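Local coordinates for protein glycerol-3-phosphate dehydrogenase [NAD(+)] (Dunaliella salina, PDB 6IUY) that probably reduces dihydroxyacetone phosphate with NADH and, through a second, phosphatase-like domain, carries the product on to glycerol, at residues A[546-549]-A[550-553]; A[582-585]-A[586-589]. One frame throughout, in Å; residues are numbered along the deposited sequence.

Overall arrangement
Contacts 1 and 2 are the first turns of two helices in the all-helical C-terminal region of the dehydrogenase. Residues 546-553 come first and open helix 549-556; helix 564-577 follows, and residues 582-589 then open helix 585-594. The two centres are about 23 Å apart and the nearest atoms about 10 Å, so the contacts do not touch. Contact 1 leans on helix 528-541, contact 2 on helices 481-502 and 564-577. Contact 1 comes closer to the ligands: the side chain of Glu553 is about 7 Å from the bound NAD. In contact 2 the side chain of Phe587 is about 8 Å from that of Lys464, which binds dihydroxyacetone phosphate.

Contact 1 (A[546-549]-A[550-553]); sequences QVTF and EKLE
Phe549 touches 550-553 through CB, 3.2 Å from Glu550 N, and its ring meets no atom of that segment closely. With CG beside the backbone N (chi1 -78°) the ring reaches helix 528-541, where it stacks with Trp536 and touches Val532 and Ala533; Leu562 is a further neighbour. The flat carboxylate of Glu553 leads away from 546-549, and its OE2 accepts from Leu562 N, beside the NAD-binding Lys561. Thr548 is the N-cap of helix 549-556. Its OG1 sits between the backbone N and the carbonyl carbon (chi1 57°) and takes the N-H of Lys551 at 3.2 Å in a nearly straight bond (164°). A valine here would lack the hydroxyl and probably leave Lys551 N without its capping partner. The extended lysine chain passes the same oxygen, CG lying 3.3 Å from Thr548 OG1, and heads back along the loop toward Gln546. Val547, just before the cap, and Leu552, four residues after it, form a hydrophobic staple: Val547 CG2 lies 3.7 Å from Leu552 CG and 3.8 Å from each methyl, the two side chains crossing at about a right angle. Leu552 N donates to Thr548 O at 3.1 Å, and Glu553 N to Phe549 O at 2.8 Å.

Contact 2 (A[582-585]-A[586-589]); sequences LEFP and LFTT
Phe584 and Phe587 stand one turn apart at the start of helix 585-594, with Phe584 in the N-cap position and Pro585 as first helical residue, a place where the missing N-H of proline costs no helical bond. Among the backbone bonds, Thr588 N donates to Phe584 O at 3.1 Å and begins the helical pattern. Thr589 N follows with a 2.9 Å bond to Pro585 O, although the position of that oxygen is less certain. Phenylalanine has no side-chain acceptor for capping, and the amides after Pro585 are met from outside: Leu586 N donates to Glu494 OE1 and Phe587 N to Glu494 OE2, on helix 481-502. A negative group at this end of the helix would also be expected to suit the helix dipole.

The aromatic contact is loose. With CG beside the backbone N in both (chi1 -61° for Phe584, -74° for Phe587), the two side chains leave the helix start in similar directions, and their planes lie nearly parallel, 10° apart. They are slid so far that they barely overlap, with ring centroids 6.0 Å apart. The closer touch is at the roots, where Phe584 CB is 4.1 Å from both CB and CD2 of Phe587. The Phe584 ring has further partners in helix 481-502, a cation-pi contact with Lys497 and an edge-to-face contact with Phe501; Lys497 also forms a salt bridge with Glu583 OE1. Phe587 instead packs on Val571 of helix 564-577.

Thr588 adds a polar side-chain contact. Its OG1, placed beside the backbone N, hydrogen-bonds Glu581 O in the preceding loop and stands 3.2 Å from Phe584 O.

Contact 1 (A[546-549]-A[550-553])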
ATOM      1  N   GLN A 546      -3.613  31.615  22.314  1.00 60.67           N
ATOM      2  CA  GLN A 546      -4.490  32.345  21.406  1.00 62.23           C
ATOM      3  C   GLN A 546      -4.224  32.093  19.910  1.00 56.02           C
ATOM      4  O   GLN A 546      -5.106  32.308  19.086  1.00 54.26           O
ATOM      5  CB  GLN A 546      -4.385  33.840  21.699  1.00 67.83           C
ATOM      6  CG  GLN A 546      -4.893  34.227  23.084  1.00 70.35           C
ATOM      7  CD  GLN A 546      -4.308  35.537  23.561  1.00 81.69           C
ATOM      8  OE1 GLN A 546      -3.258  35.974  23.084  1.00 82.56           O
ATOM      9  NE2 GLN A 546      -4.984  36.175  24.513  1.00 91.08           N
ATOM     10  N   VAL A 547      -3.027  31.644  19.550  1.00 53.46           N
ATOM     11  CA  VAL A 547      -2.717  31.429  18.141  1.00 49.85           C
ATOM     12  C   VAL A 547      -3.678  30.414  17.504  1.00 49.25           C
ATOM     13  O   VAL A 547      -4.102  29.444  18.141  1.00 48.21           O
ATOM     14  CB  VAL A 547      -1.266  30.961  17.944  1.00 54.64           C
ATOM     15  CG1 VAL A 547      -1.106  29.518  18.391  1.00 52.87           C
ATOM     16  CG2 VAL A 547      -0.863  31.119  16.489  1.00 51.89           C
ATOM     17  N   THR A 548      -4.059  30.674  16.255  1.00 43.94           N
ATOM     18  CA  THR A 548      -4.990  29.805  15.552  1.00 44.23           C
ATOM     19  C   THR A 548      -4.419  29.438  14.195  1.00 43.24           C
ATOM     20  O   THR A 548      -3.534  30.129  13.686  1.00 42.73           O
ATOM     21  CB  THR A 548      -6.360  30.481  15.346  1.00 48.21           C
ATOM     22  OG1 THR A 548      -6.172  31.707  14.637  1.00 47.20           O
ATOM     23  CG2 THR A 548      -7.034  30.787  16.681  1.00 49.45           C
ATOM     24  N   PHE A 549      -4.942  28.376  13.592  1.00 41.74           N
ATOM     25  CA  PHE A 549      -4.528  28.008  12.240  1.00 43.48           C
ATOM     26  C   PHE A 549      -4.917  29.083  11.225  1.00 42.62           C
ATOM     27  O   PHE A 549      -4.191  29.355  10.254  1.00 39.84           O
ATOM     28  CB  PHE A 549      -5.133  26.661  11.855  1.00 40.29           C
ATOM     29  CG  PHE A 549      -4.410  25.483  12.463  1.00 41.92           C
ATOM     30  CD1 PHE A 549      -3.290  24.950  11.838  1.00 39.35           C
ATOM     31  CD2 PHE A 549      -4.844  24.925  13.657  1.00 42.86           C
ATOM     32  CE1 PHE A 549      -2.614  23.880  12.390  1.00 38.47           C
ATOM     33  CE2 PHE A 549      -4.171  23.841  14.215  1.00 44.39           C
ATOM     34  CZ  PHE A 549      -3.055  23.322  13.576  1.00 39.37           C
ATOM     35  N   GLU A 550      -6.047  29.728  11.460  1.00 42.79           N
ATOM     36  CA  GLU A 550      -6.465  30.771  10.544  1.00 43.75           C
ATOM     37  C   GLU A 550      -5.473  31.925  10.541  1.00 44.04           C
ATOM     38  O   GLU A 550      -5.070  32.396   9.478  1.00 44.23           O
ATOM     39  CB  GLU A 550      -7.853  31.277  10.900  1.00 43.99           C
ATOM     40  CG  GLU A 550      -8.401  32.189   9.827  1.00 54.64           C
ATOM     41  CD  GLU A 550      -9.851  32.564  10.064  1.00 66.13           C
ATOM     42  OE1 GLU A 550     -10.358  32.325  11.191  1.00 67.43           O
ATOM     43  OE2 GLU A 550     -10.476  33.094   9.116  1.00 69.45           O
ATOM     44  N   LYS A 551      -5.061  32.380  11.724  1.00 43.60           N
ATOM     45  CA  LYS A 551      -4.062  33.442  11.801  1.00 44.11           C
ATOM     46  C   LYS A 551      -2.742  33.056  11.129  1.00 40.62           C
ATOM     47  O   LYS A 551      -2.169  33.853  10.384  1.00 40.15           O
ATOM     48  CB  LYS A 551      -3.783  33.826  13.257  1.00 44.76           C
ATOM     49  CG  LYS A 551      -4.889  34.627  13.958  1.00 52.34           C
ATOM     50  CD  LYS A 551      -4.512  34.865  15.433  1.00 54.09           C
ATOM     51  CE  LYS A 551      -5.600  35.581  16.218  1.00 67.98           C
ATOM     52  NZ  LYS A 551      -5.159  35.865  17.625  1.00 73.19           N
ATOM     53  N   LEU A 552      -2.253  31.846  11.397  1.00 39.18           N
ATOM     54  CA  LEU A 552      -0.978  31.393  10.835  1.00 36.36           C
ATOM     55  C   LEU A 552      -1.050  31.235   9.330  1.00 35.58           C
ATOM     56  O   LEU A 552      -0.068  31.489   8.615  1.00 38.90           O
ATOM     57  CB  LEU A 552      -0.547  30.056  11.486  1.00 34.51           C
ATOM     58  CG  LEU A 552      -0.205  30.167  12.973  1.00 41.03           C
ATOM     59  CD1 LEU A 552       0.006  28.776  13.636  1.00 38.72           C
ATOM     60  CD2 LEU A 552       1.030  31.057  13.162  1.00 32.28           C
ATOM     61  N   GLU A 553      -2.205  30.801   8.836  1.00 40.73           N
ATOM     62  CA  GLU A 553      -2.390  30.673   7.387  1.00 37.46           C
ATOM     63  C   GLU A 553      -2.131  32.029   6.721  1.00 38.60           C
ATOM     64  O   GLU A 553      -1.411  32.131   5.715  1.00 37.95           O
ATOM     65  CB  GLU A 553      -3.801  30.150   7.063  1.00 41.85           C
ATOM     66  CG  GLU A 553      -4.139  30.137   5.558  1.00 40.64           C
ATOM     67  CD  GLU A 553      -5.603  29.837   5.284  1.00 44.49           C
ATOM     68  OE1 GLU A 553      -6.483  30.654   5.655  1.00 46.43           O
ATOM     69  OE2 GLU A 553      -5.888  28.778   4.682  1.00 44.35           O
TER

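Contact 2 (A[582-585]-A[586-589])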
ATOM      1  N   LEU A 582     -14.628   6.952  18.321  1.00 50.59           N
ATOM      2  CA  LEU A 582     -13.620   6.011  18.816  1.00 54.23           C
ATOM      3  C   LEU A 582     -13.160   5.012  17.752  1.00 51.54           C
ATOM      4  O   LEU A 582     -12.142   4.346  17.925  1.00 47.60           O
ATOM      5  CB  LEU A 582     -14.133   5.252  20.040  1.00 58.11           C
ATOM      6  CG  LEU A 582     -14.714   6.143  21.136  1.00 60.66           C
ATOM      7  CD1 LEU A 582     -14.762   5.397  22.472  1.00 64.35           C
ATOM      8  CD2 LEU A 582     -13.910   7.419  21.249  1.00 58.05           C
ATOM      9  N   GLU A 583     -13.886   4.911  16.648  1.00 46.12           N
ATOM     10  CA  GLU A 583     -13.424   4.058  15.566  1.00 48.57           C
ATOM     11  C   GLU A 583     -12.177   4.632  14.920  1.00 50.23           C
ATOM     12  O   GLU A 583     -11.424   3.920  14.273  1.00 50.11           O
ATOM     13  CB  GLU A 583     -14.509   3.871  14.509  1.00 49.67           C
ATOM     14  CG  GLU A 583     -15.751   3.154  15.021  1.00 51.89           C
ATOM     15  CD  GLU A 583     -15.445   1.765  15.518  1.00 54.98           C
ATOM     16  OE1 GLU A 583     -14.800   0.992  14.773  1.00 56.56           O
ATOM     17  OE2 GLU A 583     -15.841   1.449  16.662  1.00 60.83           O
ATOM     18  N   PHE A 584     -11.965   5.929  15.083  1.00 49.82           N
ATOM     19  CA  PHE A 584     -10.852   6.584  14.418  1.00 48.87           C
ATOM     20  C   PHE A 584     -10.150   7.449  15.436  1.00 47.28           C
ATOM     21  O   PHE A 584     -10.302   8.669  15.446  1.00 46.18           O
ATOM     22  CB  PHE A 584     -11.334   7.402  13.214  1.00 47.27           C
ATOM     23  CG  PHE A 584     -12.023   6.571  12.135  1.00 46.23           C
ATOM     24  CD1 PHE A 584     -13.402   6.384  12.151  1.00 50.08           C
ATOM     25  CD2 PHE A 584     -11.294   5.997  11.103  1.00 45.81           C
ATOM     26  CE1 PHE A 584     -14.040   5.624  11.167  1.00 45.97           C
ATOM     27  CE2 PHE A 584     -11.926   5.239  10.114  1.00 44.40           C
ATOM     28  CZ  PHE A 584     -13.298   5.059  10.149  1.00 47.20           C
ATOM     29  N   PRO A 585      -9.396   6.811  16.334  1.00 52.64           N
ATOM     30  CA  PRO A 585      -8.813   7.549  17.460  1.00 49.70           C
ATOM     31  C   PRO A 585      -7.841   8.644  17.012  1.00 45.20           C
ATOM     32  O   PRO A 585      -7.874   9.703  17.611  1.00 43.80           O
ATOM     33  CB  PRO A 585      -8.096   6.456  18.270  1.00 48.27           C
ATOM     34  CG  PRO A 585      -7.870   5.342  17.294  1.00 50.62           C
ATOM     35  CD  PRO A 585      -9.056   5.379  16.368  1.00 50.92           C
ATOM     36  N   LEU A 586      -7.008   8.425  15.995  1.00 41.90           N
ATOM     37  CA  LEU A 586      -6.038   9.466  15.670  1.00 41.09           C
ATOM     38  C   LEU A 586      -6.736  10.673  15.048  1.00 43.05           C
ATOM     39  O   LEU A 586      -6.426  11.809  15.407  1.00 43.62           O
ATOM     40  CB  LEU A 586      -4.939   8.947  14.737  1.00 40.87           C
ATOM     41  CG  LEU A 586      -3.895   9.994  14.293  1.00 38.51           C
ATOM     42  CD1 LEU A 586      -3.055  10.515  15.462  1.00 39.81           C
ATOM     43  CD2 LEU A 586      -2.993   9.424  13.223  1.00 40.59           C
ATOM     44  N   PHE A 587      -7.667  10.432  14.119  1.00 42.38           N
ATOM     45  CA  PHE A 587      -8.448  11.518  13.522  1.00 43.11           C
ATOM     46  C   PHE A 587      -9.091  12.343  14.635  1.00 44.49           C
ATOM     47  O   PHE A 587      -9.113  13.571  14.601  1.00 43.18           O
ATOM     48  CB  PHE A 587      -9.540  10.985  12.585  1.00 37.49           C
ATOM     49  CG  PHE A 587      -9.027  10.471  11.271  1.00 41.82           C
ATOM     50  CD1 PHE A 587      -7.688  10.549  10.948  1.00 38.44           C
ATOM     51  CD2 PHE A 587      -9.900   9.919  10.351  1.00 37.53           C
ATOM     52  CE1 PHE A 587      -7.234  10.080   9.719  1.00 41.96           C
ATOM     53  CE2 PHE A 587      -9.450   9.450   9.133  1.00 39.43           C
ATOM     54  CZ  PHE A 587      -8.119   9.528   8.813  1.00 38.54           C
ATOM     55  N   THR A 588      -9.602  11.655  15.641  1.00 43.55           N
ATOM     56  CA  THR A 588     -10.330  12.323  16.697  1.00 43.81           C
ATOM     57  C   THR A 588      -9.423  13.117  17.621  1.00 46.76           C
ATOM     58  O   THR A 588      -9.767  14.245  18.004  1.00 41.00           O
ATOM     59  CB  THR A 588     -11.140  11.326  17.529  1.00 45.05           C
ATOM     60  OG1 THR A 588     -12.225  10.835  16.742  1.00 46.40           O
ATOM     61  CG2 THR A 588     -11.708  12.006  18.785  1.00 45.65           C
ATOM     62  N   THR A 589      -8.267  12.564  17.995  1.00 47.75           N
ATOM     63  CA  THR A 589      -7.438  13.336  18.917  1.00 48.54           C
ATOM     64  C   THR A 589      -6.764  14.496  18.188  1.00 43.18           C
ATOM     65  O   THR A 589      -6.501  15.525  18.797  1.00 49.45           O
ATOM     66  CB  THR A 589      -6.388  12.476  19.673  1.00 48.44           C
ATOM     67  OG1 THR A 589      -5.078  12.702  19.152  1.00 51.17           O
ATOM     68  CG2 THR A 589      -6.720  11.014  19.632  1.00 44.41           C
TER